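Local coordinates for protein kinase A regulatory subunit, putative (Trypanosoma cruzi, PDB 6FTF) that probably holds a protein kinase A catalytic subunit in check and, instead of answering to cAMP, binds nucleoside analogues in two cyclic-nucleotide-binding domains, at residues A[65-68]-A[69-72]; A[156-159]-A[160-164]; A[167-171]-A[172-176]; A[189-192]-A[193-196]. All coordinates share one frame; numbering follows the deposited sequence.

Interaction 1. Residues A[65-68]-A[69-72]; sequences TFKH and DDCI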
loop_
_atom_site.group_PDB
_atom_site.type_symbol
_atom_site.label_atom_id
_atom_site.label_comp_id
_atom_site.label_asym_id
_atom_site.label_seq_id
_atom_site.Cartn_x
_atom_site.Cartn_y
_atom_site.Cartn_z
ATOM N N THR A 65 -24.220 5.602 -4.116
ATOM C CA THR A 65 -24.470 4.182 -4.278
ATOM C C THR A 65 -24.817 3.890 -5.723
ATOM O O THR A 65 -25.322 4.748 -6.451
ATOM C CB THR A 65 -25.592 3.666 -3.377
ATOM O OG1 THR A 65 -26.837 4.237 -3.784
ATOM C CG2 THR A 65 -25.306 3.989 -1.937
ATOM N N PHE A 66 -24.570 2.643 -6.098
ATOM C CA PHE A 66 -24.746 2.147 -7.447
ATOM C C PHE A 66 -25.265 0.719 -7.371
ATOM O O PHE A 66 -25.160 0.043 -6.343
ATOM C CB PHE A 66 -23.418 2.144 -8.213
ATOM C CG PHE A 66 -22.786 3.497 -8.327
ATOM C CD1 PHE A 66 -21.899 3.957 -7.355
ATOM C CD2 PHE A 66 -23.072 4.313 -9.403
ATOM C CE1 PHE A 66 -21.328 5.208 -7.457
ATOM C CE2 PHE A 66 -22.495 5.573 -9.512
ATOM C CZ PHE A 66 -21.622 6.016 -8.533
ATOM N N LYS A 67 -25.834 0.263 -8.488
ATOM C CA LYS A 67 -26.355 -1.092 -8.621
ATOM C C LYS A 67 -25.604 -1.844 -9.705
ATOM O O LYS A 67 -24.952 -1.246 -10.558
ATOM C CB LYS A 67 -27.844 -1.077 -8.990
ATOM C CG LYS A 67 -28.707 -0.371 -7.978
ATOM C CD LYS A 67 -28.656 -1.072 -6.630
ATOM C CE LYS A 67 -29.603 -0.455 -5.616
ATOM N NZ LYS A 67 -31.035 -0.575 -6.022
ATOM N N HIS A 68 -25.759 -3.171 -9.690
ATOM C CA HIS A 68 -25.203 -4.025 -10.731
ATOM C C HIS A 68 -25.449 -3.425 -12.106
ATOM O O HIS A 68 -26.572 -3.023 -12.430
ATOM C CB HIS A 68 -25.864 -5.403 -10.652
ATOM C CG HIS A 68 -25.275 -6.396 -11.602
ATOM N ND1 HIS A 68 -25.808 -6.651 -12.848
ATOM C CD2 HIS A 68 -24.177 -7.181 -11.494
ATOM C CE1 HIS A 68 -25.066 -7.556 -13.462
ATOM N NE2 HIS A 68 -24.074 -7.898 -12.660
ATOM N N ASP A 69 -24.397 -3.402 -12.927
ATOM C CA ASP A 69 -24.365 -2.918 -14.305
ATOM C C ASP A 69 -24.370 -1.393 -14.439
ATOM O O ASP A 69 -24.198 -0.892 -15.563
ATOM C CB ASP A 69 -25.448 -3.529 -15.215
ATOM C CG ASP A 69 -25.073 -4.899 -15.752
ATOM O OD1 ASP A 69 -23.890 -5.277 -15.736
ATOM O OD2 ASP A 69 -25.987 -5.595 -16.236
ATOM N N ASP A 70 -24.504 -0.634 -13.354
ATOM C CA ASP A 70 -24.292 0.801 -13.457
ATOM C C ASP A 70 -22.830 1.080 -13.774
ATOM O O ASP A 70 -21.926 0.401 -13.280
ATOM C CB ASP A 70 -24.576 1.491 -12.123
ATOM C CG ASP A 70 -26.042 1.597 -11.790
ATOM O OD1 ASP A 70 -26.910 1.343 -12.657
ATOM O OD2 ASP A 70 -26.319 1.972 -10.620
ATOM N N CYS A 71 -22.596 2.112 -14.572
ATOM C CA CYS A 71 -21.243 2.606 -14.811
ATOM C C CYS A 71 -20.970 3.788 -13.893
ATOM O O CYS A 71 -21.700 4.783 -13.923
ATOM C CB CYS A 71 -21.058 3.028 -16.266
ATOM S SG CYS A 71 -21.093 1.653 -17.401
ATOM N N ILE A 72 -19.960 3.657 -13.035
ATOM C CA ILE A 72 -19.531 4.787 -12.219
ATOM C C ILE A 72 -18.963 5.885 -13.110
ATOM O O ILE A 72 -19.173 7.079 -12.865
ATOM C CB ILE A 72 -18.524 4.320 -11.149
ATOM C CG1 ILE A 72 -19.180 3.306 -10.209
ATOM C CG2 ILE A 72 -17.978 5.505 -10.363
ATOM C CD1 ILE A 72 -18.250 2.650 -9.227
#
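Phe66 and Ile72 pack against each other across a type II beta turn, Lys67 to Asp70, that links strand 62-67 to strand 71-73, which lie in different sheets of this cyclic-nucleotide-binding domain's beta roll. Ile72 reaches its CG1 methylene over the middle of the Phe66 ring, a CH-pi contact with CG1 3.8 Å from the centroid and 3° off the ring normal. A branched aliphatic chain fits here because it offers C-H groups to the flat face while staying buried, with Tyr84 and Leu131 touching both residues. The turn itself is closed by Asp70 N donating to Lys67 O at 2.9 Å. Asp70 answers with its side chain: CG lies beside its own backbone N (chi1 -74°), and the short chain thereby places OD2 on the strand's last N-H, that of Lys67. Further out, at the exposed corner, the His68 and Asp69 side chains run side by side in the same direction, and backbone bonds to Val126, in strand 123-126, and to Asp129, just before strand 130-137, hold the turn. The Lys67 N to Asp70 OD2 bond is nearly straight, 2.8 Å at 171°, but its donor meets the oxygen from above the carboxylate plane.

Interaction 2. Residues A[156-159]-A[160-164]; sequences YIQF and LANVP. With EDO (1,2-ethanediol), chain B.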
loop_
_atom_site.group_PDB
_atom_site.type_symbol
_atom_site.label_atom_id
_atom_site.label_comp_id
_atom_site.label_asym_id
_atom_site.label_seq_id
_atom_site.Cartn_x
_atom_site.Cartn_y
_atom_site.Cartn_z
ATOM N N TYR A 156 10.503 5.334 -7.728
ATOM C CA TYR A 156 10.529 3.886 -7.566
ATOM C C TYR A 156 10.255 3.049 -8.808
ATOM O O TYR A 156 10.639 1.878 -8.812
ATOM C CB TYR A 156 9.566 3.440 -6.446
ATOM C CG TYR A 156 9.910 4.078 -5.133
ATOM C CD1 TYR A 156 11.061 3.738 -4.438
ATOM C CD2 TYR A 156 9.120 5.073 -4.612
ATOM C CE1 TYR A 156 11.393 4.375 -3.249
ATOM C CE2 TYR A 156 9.441 5.706 -3.434
ATOM C CZ TYR A 156 10.584 5.361 -2.770
ATOM O OH TYR A 156 10.920 6.022 -1.601
ATOM N N ILE A 157 9.579 3.556 -9.837
ATOM C CA ILE A 157 9.026 2.641 -10.846
ATOM C C ILE A 157 10.118 1.876 -11.595
ATOM O O ILE A 157 9.983 0.670 -11.853
ATOM C CB ILE A 157 8.023 3.347 -11.779
ATOM C CG1 ILE A 157 7.315 2.323 -12.679
ATOM C CG2 ILE A 157 8.666 4.417 -12.618
ATOM C CD1 ILE A 157 6.578 1.236 -11.944
ATOM N N GLN A 158 11.210 2.534 -11.967
ATOM C CA GLN A 158 12.264 1.830 -12.707
ATOM C C GLN A 158 12.899 0.732 -11.856
ATOM O O GLN A 158 13.200 -0.364 -12.354
ATOM C CB GLN A 158 13.306 2.826 -13.210
ATOM C CG GLN A 158 14.271 2.241 -14.247
ATOM C CD GLN A 158 15.480 1.548 -13.667
ATOM O OE1 GLN A 158 15.876 1.781 -12.526
ATOM N NE2 GLN A 158 16.111 0.719 -14.480
ATOM N N PHE A 159 13.097 1.000 -10.568
ATOM C CA PHE A 159 13.609 -0.012 -9.651
ATOM C C PHE A 159 12.630 -1.172 -9.519
ATOM O O PHE A 159 13.021 -2.340 -9.610
ATOM C CB PHE A 159 13.856 0.626 -8.285
ATOM C CG PHE A 159 14.101 -0.377 -7.197
ATOM C CD1 PHE A 159 15.274 -1.104 -7.176
ATOM C CD2 PHE A 159 13.160 -0.618 -6.229
ATOM C CE1 PHE A 159 15.512 -2.042 -6.187
ATOM C CE2 PHE A 159 13.403 -1.561 -5.235
ATOM C CZ PHE A 159 14.575 -2.271 -5.232
ATOM N N LEU A 160 11.356 -0.866 -9.292
ATOM C CA LEU A 160 10.377 -1.930 -9.078
ATOM C C LEU A 160 10.255 -2.829 -10.294
ATOM O O LEU A 160 9.978 -4.031 -10.155
ATOM C CB LEU A 160 9.012 -1.353 -8.709
ATOM C CG LEU A 160 8.957 -0.507 -7.432
ATOM C CD1 LEU A 160 7.589 0.089 -7.258
ATOM C CD2 LEU A 160 9.329 -1.335 -6.213
ATOM N N ALA A 161 10.458 -2.278 -11.483
ATOM C CA ALA A 161 10.458 -3.041 -12.725
ATOM C C ALA A 161 11.606 -4.027 -12.812
ATOM O O ALA A 161 11.650 -4.816 -13.767
ATOM C CB ALA A 161 10.537 -2.085 -13.913
ATOM N N ASN A 162 12.544 -3.982 -11.882
ATOM C CA ASN A 162 13.683 -4.882 -11.883
ATOM C C ASN A 162 13.718 -5.788 -10.659
ATOM O O ASN A 162 14.702 -6.517 -10.470
ATOM C CB ASN A 162 14.982 -4.076 -11.972
ATOM C CG ASN A 162 15.242 -3.555 -13.363
ATOM O OD1 ASN A 162 15.722 -4.289 -14.235
ATOM N ND2 ASN A 162 14.926 -2.289 -13.593
ATOM N N VAL A 163 12.684 -5.777 -9.815
ATOM C CA VAL A 163 12.653 -6.551 -8.589
ATOM C C VAL A 163 12.013 -7.920 -8.858
ATOM O O VAL A 163 10.831 -7.967 -9.235
ATOM C CB VAL A 163 11.894 -5.817 -7.477
ATOM C CG1 VAL A 163 11.688 -6.718 -6.274
ATOM C CG2 VAL A 163 12.645 -4.546 -7.080
ATOM N N PRO A 164 12.716 -9.038 -8.620
ATOM C CA PRO A 164 12.138 -10.349 -8.990
ATOM C C PRO A 164 10.755 -10.638 -8.416
ATOM O O PRO A 164 9.889 -11.094 -9.168
ATOM C CB PRO A 164 13.210 -11.345 -8.529
ATOM C CG PRO A 164 14.481 -10.584 -8.688
ATOM C CD PRO A 164 14.145 -9.163 -8.266
HETATM C C1 EDO B . 14.043 -0.061 -17.585
HETATM O O1 EDO B . 15.233 0.565 -17.076
HETATM C C2 EDO B . 13.588 -1.204 -16.680
HETATM O O2 EDO B . 14.671 -2.102 -16.457
#
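Leu160 N and Ala161 N donate to Tyr156 O and Ile157 O, the final i to i+4 bonds as helix 149-160 ends, and the chain then folds into a type I beta turn from Leu160 to Val163. Val163 N to Leu160 O closes that turn; one residue earlier Asn162 N bonds to Phe159 O at 2.8 Å, from above the carbonyl plane.

Asn162 also uses its side chain. With CG beside its own backbone N (chi1 -76°), the amide swings back over the helix end, and ND2 donates to Gln158 O at 2.9 Å. The acceptor lies near the amide plane, although the bond is bent to 146°. A short amide suits this exposed place because it can supply to Gln158 O the N-H that Asn162 N gives to Phe159 O. The same ND2 donates to O2 of a 1,2-ethanediol, probably from the crystallisation liquor, whose O1 accepts from Gln158 NE2 at 2.7 Å. The diol bridges two amides whose planes are turned 50° apart.

On the apolar side, Val163 CG2 sits over one face of the Phe159 ring, displaced toward its rim and 3.7 Å from the centroid. Leu160 CD2 meets Phe159 CD2 at 3.9 Å, while Leu160 CD1 lies against Tyr156 CB. The isobutyl group is buried, reaching Leu177 and Leu181, and Tyr156 OH is hydrogen-bonded to Ser183 OG. These contacts form a helix C-terminus at which a side-chain amide takes over a main-chain acceptor, on a helix that, as in other protein kinase A regulatory subunits, probably helps connect the two cyclic-nucleotide-binding domains.

Interaction 3. Residues A[167-171]-A[172-176]; sequences GGLDS and YEKLQ. With 7CI (7-cyano-7-deazainosine), chain F.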
loop_
_atom_site.group_PDB
_atom_site.type_symbol
_atom_site.label_atom_id
_atom_site.label_comp_id
_atom_site.label_asym_id
_atom_site.label_seq_id
_atom_site.Cartn_x
_atom_site.Cartn_y
_atom_site.Cartn_z
ATOM N N GLY A 167 7.678 -9.262 -10.305
ATOM C CA GLY A 167 7.593 -9.434 -11.741
ATOM C C GLY A 167 6.209 -9.754 -12.248
ATOM O O GLY A 167 5.924 -9.514 -13.430
ATOM N N GLY A 168 5.347 -10.278 -11.399
ATOM C CA GLY A 168 3.985 -10.549 -11.808
ATOM C C GLY A 168 3.046 -9.358 -11.769
ATOM O O GLY A 168 1.931 -9.469 -12.296
ATOM N N LEU A 169 3.451 -8.240 -11.156
ATOM C CA LEU A 169 2.631 -7.026 -11.140
ATOM C C LEU A 169 2.765 -6.298 -12.479
ATOM O O LEU A 169 3.854 -6.200 -13.034
ATOM C CB LEU A 169 3.093 -6.085 -10.016
ATOM C CG LEU A 169 2.986 -6.516 -8.547
ATOM C CD1 LEU A 169 3.364 -5.363 -7.609
ATOM C CD2 LEU A 169 1.614 -7.066 -8.198
ATOM N N ASP A 170 1.646 -5.773 -13.017
ATOM C CA ASP A 170 1.714 -4.911 -14.203
ATOM C C ASP A 170 2.119 -3.493 -13.802
ATOM O O ASP A 170 2.301 -3.212 -12.621
ATOM C CB ASP A 170 0.420 -4.944 -15.018
ATOM C CG ASP A 170 -0.791 -4.456 -14.250
ATOM O OD1 ASP A 170 -0.669 -3.652 -13.305
ATOM O OD2 ASP A 170 -1.907 -4.895 -14.606
ATOM N N SER A 171 2.249 -2.579 -14.782
ATOM C CA SER A 171 2.712 -1.225 -14.485
ATOM C C SER A 171 1.794 -0.576 -13.466
ATOM O O SER A 171 2.252 0.009 -12.495
ATOM C CB SER A 171 2.788 -0.361 -15.756
ATOM O OG SER A 171 3.372 0.914 -15.461
ATOM N N TYR A 172 0.476 -0.680 -13.697
ATOM C CA TYR A 172 -0.518 -0.091 -12.799
ATOM C C TYR A 172 -0.280 -0.560 -11.376
ATOM O O TYR A 172 -0.296 0.241 -10.446
ATOM C CB TYR A 172 -1.936 -0.465 -13.247
ATOM C CG TYR A 172 -3.026 0.207 -12.438
ATOM C CD1 TYR A 172 -3.536 -0.377 -11.279
ATOM C CD2 TYR A 172 -3.549 1.438 -12.817
ATOM C CE1 TYR A 172 -4.534 0.240 -10.532
ATOM C CE2 TYR A 172 -4.543 2.055 -12.076
ATOM C CZ TYR A 172 -5.014 1.450 -10.933
ATOM O OH TYR A 172 -6.010 2.032 -10.177
ATOM N N GLU A 173 -0.107 -1.859 -11.198
ATOM C CA GLU A 173 0.079 -2.407 -9.857
ATOM C C GLU A 173 1.429 -2.027 -9.262
ATOM O O GLU A 173 1.539 -1.802 -8.057
ATOM C CB GLU A 173 -0.087 -3.921 -9.892
ATOM C CG GLU A 173 -1.501 -4.350 -10.169
ATOM C CD GLU A 173 -1.634 -5.838 -10.425
ATOM O OE1 GLU A 173 -0.780 -6.402 -11.155
ATOM O OE2 GLU A 173 -2.616 -6.432 -9.897
ATOM N N LYS A 174 2.477 -1.966 -10.077
ATOM C CA LYS A 174 3.763 -1.485 -9.577
ATOM C C LYS A 174 3.669 -0.038 -9.114
ATOM O O LYS A 174 4.246 0.341 -8.094
ATOM C CB LYS A 174 4.847 -1.646 -10.649
ATOM C CG LYS A 174 5.197 -3.103 -10.953
ATOM C CD LYS A 174 6.413 -3.212 -11.871
ATOM C CE LYS A 174 6.736 -4.641 -12.287
ATOM N NZ LYS A 174 6.150 -4.958 -13.604
ATOM N N LEU A 175 2.932 0.786 -9.852
ATOM C CA LEU A 175 2.766 2.183 -9.457
ATOM C C LEU A 175 1.928 2.310 -8.191
ATOM O O LEU A 175 2.180 3.206 -7.375
ATOM C CB LEU A 175 2.144 2.973 -10.592
ATOM C CG LEU A 175 3.094 3.115 -11.788
ATOM C CD1 LEU A 175 2.310 3.510 -13.015
ATOM C CD2 LEU A 175 4.217 4.110 -11.505
ATOM N N GLN A 176 0.953 1.417 -8.004
ATOM C CA GLN A 176 0.170 1.379 -6.766
ATOM C C GLN A 176 1.059 1.065 -5.567
ATOM O O GLN A 176 0.884 1.640 -4.486
ATOM C CB GLN A 176 -0.953 0.354 -6.933
ATOM C CG GLN A 176 -1.818 0.019 -5.758
ATOM C CD GLN A 176 -2.982 -0.820 -6.209
ATOM O OE1 GLN A 176 -2.856 -2.035 -6.449
ATOM N NE2 GLN A 176 -4.095 -0.176 -6.405
HETATM C C1 7CI F . -9.111 2.377 -13.192
HETATM N N1 7CI F . -8.139 1.828 -14.189
HETATM O O1 7CI F . -10.273 2.802 -13.887
HETATM C C2 7CI F . -7.383 0.748 -13.978
HETATM N N2 7CI F . -7.267 -0.043 -12.883
HETATM O O2 7CI F . -9.073 3.594 -11.209
HETATM C C3 7CI F . -6.395 -1.065 -12.929
HETATM N N3 7CI F . -5.636 -1.309 -14.082
HETATM O O3 7CI F . -9.147 5.849 -12.533
HETATM C C4 7CI F . -5.740 -0.521 -15.185
HETATM N N4 7CI F . -6.140 1.915 -18.552
HETATM C C5 7CI F . -6.630 0.553 -15.180
HETATM O O5 7CI F . -5.007 -0.810 -16.175
HETATM C C6 7CI F . -7.012 1.572 -16.134
HETATM C C7 7CI F . -7.977 2.320 -15.444
HETATM C C8 7CI F . -6.535 1.758 -17.456
HETATM C C9 7CI F . -8.598 3.548 -12.492
HETATM C C10 7CI F . -9.078 4.639 -13.296
HETATM C C11 7CI F . -10.475 4.180 -13.661
HETATM C C12 7CI F . -11.062 4.882 -14.967
HETATM O O4 7CI F . -10.105 4.847 -16.004
HETATM O O HOH W 1 7.494 -7.272 -14.897
#
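Asp170 and Glu173 exchange hydrogen bonds as a capping box at the start of helix 171-178. Asp170, the N-cap, holds CG between its backbone N and carbonyl carbon (chi1 61°), which lets OD1 turn back and accept from Glu173 N at 2.8 Å. Asp170 N donates at 3.1 Å to Glu173 OE1, which accepts through its anti lone pair. Asp and Glu suit their places because the shorter chain reaches the first turn and the longer one reaches back.

Lys174 NZ donates to Leu169 O at 2.7 Å and to a water that in turn donates to Gly167 O. Main-chain bonds from Lys174 N to Asp170 O and Leu175 N to Ser171 O start the helix.

Among apolar contacts, Leu169 CB rests on Glu173 CB and Lys174 CG, and the buried leucine also meets Pro270 and Val271. One face of the Tyr172 ring is covered by the base of 7-cyano-7-deazainosine, whose C3 lies 3.2 Å above the ring plane, over its centre. Tyr172 OH is hydrogen-bonded to Glu111 OE1 and Lys103 NZ.

Asp170 OD1 and Glu173 OE1 are only 3.5 Å apart. Their repulsion is probably eased by the N-H groups they accept from and by the positive end of the helix dipole. The capping box sits beside Tyr172, which covers the nucleoside, so it probably helps to set the position of that first turn.

Interaction 4. Residues A[189-192]-A[193-196]; sequences GEYI and IHYG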
loop_
_atom_site.group_PDB
_atom_site.type_symbol
_atom_site.label_atom_id
_atom_site.label_comp_id
_atom_site.label_asym_id
_atom_site.label_seq_id
_atom_site.Cartn_x
_atom_site.Cartn_y
_atom_site.Cartn_z
ATOM N N GLY A 189 25.894 -1.922 10.436
ATOM C CA GLY A 189 25.693 -2.169 11.847
ATOM C C GLY A 189 24.418 -1.603 12.425
ATOM O O GLY A 189 24.072 -1.935 13.562
ATOM N N GLU A 190 23.698 -0.767 11.685
ATOM C CA GLU A 190 22.394 -0.308 12.131
ATOM C C GLU A 190 21.351 -1.403 11.936
ATOM O O GLU A 190 21.376 -2.168 10.958
ATOM C CB GLU A 190 21.978 0.983 11.418
ATOM C CG GLU A 190 22.847 2.158 11.858
ATOM C CD GLU A 190 22.368 3.504 11.386
ATOM O OE1 GLU A 190 21.887 3.611 10.243
ATOM O OE2 GLU A 190 22.504 4.475 12.164
ATOM N N TYR A 191 20.430 -1.481 12.890
ATOM C CA TYR A 191 19.346 -2.457 12.851
ATOM C C TYR A 191 18.179 -1.883 12.048
ATOM O O TYR A 191 17.649 -0.806 12.360
ATOM C CB TYR A 191 18.894 -2.833 14.264
ATOM C CG TYR A 191 19.787 -3.837 14.971
ATOM C CD1 TYR A 191 21.161 -3.655 15.057
ATOM C CD2 TYR A 191 19.246 -4.979 15.541
ATOM C CE1 TYR A 191 21.961 -4.602 15.685
ATOM C CE2 TYR A 191 20.045 -5.909 16.184
ATOM C CZ TYR A 191 21.395 -5.709 16.257
ATOM O OH TYR A 191 22.236 -6.621 16.867
ATOM N N ILE A 192 17.786 -2.613 11.020
ATOM C CA ILE A 192 16.599 -2.292 10.245
ATOM C C ILE A 192 15.358 -2.790 10.963
ATOM O O ILE A 192 14.350 -2.070 11.049
ATOM C CB ILE A 192 16.753 -2.913 8.844
ATOM C CG1 ILE A 192 18.000 -2.332 8.162
ATOM C CG2 ILE A 192 15.499 -2.694 8.012
ATOM C CD1 ILE A 192 18.419 -3.005 6.883
ATOM N N ILE A 193 15.421 -4.026 11.477
ATOM C CA ILE A 193 14.384 -4.643 12.295
ATOM C C ILE A 193 15.048 -5.172 13.561
ATOM O O ILE A 193 16.112 -5.789 13.493
ATOM C CB ILE A 193 13.663 -5.778 11.536
ATOM C CG1 ILE A 193 12.920 -5.199 10.346
ATOM C CG2 ILE A 193 12.730 -6.546 12.465
ATOM C CD1 ILE A 193 12.358 -6.251 9.358
ATOM N N HIS A 194 14.413 -4.939 14.713
ATOM C CA HIS A 194 14.791 -5.588 15.961
ATOM C C HIS A 194 13.842 -6.740 16.244
ATOM O O HIS A 194 12.632 -6.624 16.038
ATOM C CB HIS A 194 14.707 -4.626 17.149
ATOM C CG HIS A 194 15.889 -3.723 17.289
ATOM N ND1 HIS A 194 17.008 -4.064 18.020
ATOM C CD2 HIS A 194 16.122 -2.490 16.791
ATOM C CE1 HIS A 194 17.872 -3.064 17.976
ATOM N NE2 HIS A 194 17.363 -2.101 17.226
ATOM N N TYR A 195 14.403 -7.829 16.747
ATOM C CA TYR A 195 13.638 -8.941 17.297
ATOM C C TYR A 195 12.656 -8.452 18.344
ATOM O O TYR A 195 12.985 -7.585 19.151
ATOM C CB TYR A 195 14.654 -9.882 17.952
ATOM C CG TYR A 195 14.087 -11.114 18.610
ATOM C CD1 TYR A 195 13.526 -11.064 19.865
ATOM C CD2 TYR A 195 14.138 -12.351 17.978
ATOM C CE1 TYR A 195 13.014 -12.199 20.471
ATOM C CE2 TYR A 195 13.634 -13.484 18.580
ATOM C CZ TYR A 195 13.081 -13.394 19.816
ATOM O OH TYR A 195 12.585 -14.512 20.449
ATOM N N GLY A 196 11.464 -9.041 18.363
ATOM C CA GLY A 196 10.528 -8.829 19.447
ATOM C C GLY A 196 9.638 -7.622 19.333
ATOM O O GLY A 196 8.984 -7.264 20.324
#
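Tyr191 and His194 each carry CG beside their own backbone N, with chi1 of -79° and -81°, and this brings the tyrosine ring over one face of the imidazole on the protein surface. They form an offset stack with centroids 4.5 Å apart and planes inclined by 18°. The overlap is partial: Tyr191 CD2 stands 3.3 Å above the imidazole plane, toward its rim, and approaches His194 CE1 to 3.4 Å. Tyr191 CB also lies over the imidazole as a CH-pi donor, 3.8 Å from the centroid. Flat rings with polar atoms suit this exposed position, since they pack closely yet tolerate solvent.

The bulge between them is consistent with residues three apart reaching the same side. Ile192 and Ile193 both face Val248 and form this classic beta bulge in the edge strand of the second domain's beta roll, where the chain also turns a corner. Both isoleucines are buried and touch Tyr203, and Ile193 additionally touches the bound 7-cyano-7-deazainosine. Branched aliphatic side chains fit this interior, where Ile192 CG2 and Ile193 CG1 are 4.3 Å apart.

Beyond the bulge, His194 N donates to Glu197 and His194 O accepts from Thr244, which hold the backbone carrying the imidazole. Asp247 touches both Tyr191 and His194, and Val249 packs on the tyrosine as well.

Interactions 1 and 4 occupy the equivalent first part of the beta roll in the two cyclic-nucleotide-binding domains, on opposite sides of the chain's centre and about 48 Å apart between centres. The first is a surface turn closed by hydrogen bonds; the fourth is partly buried and has no hydrogen bond between its own segments, relying on ring stacking. Interactions 2 and 3 come between them in the sequence, at the end and the start of consecutive helices, and they touch: Leu160 CD1 packs on Lys174 O at 3.5 Å. Interaction 2, partly buried, finishes a helix with an amide, whereas interaction 3, a surface contact, starts one with carboxylates and contributes directly to a nucleoside pocket.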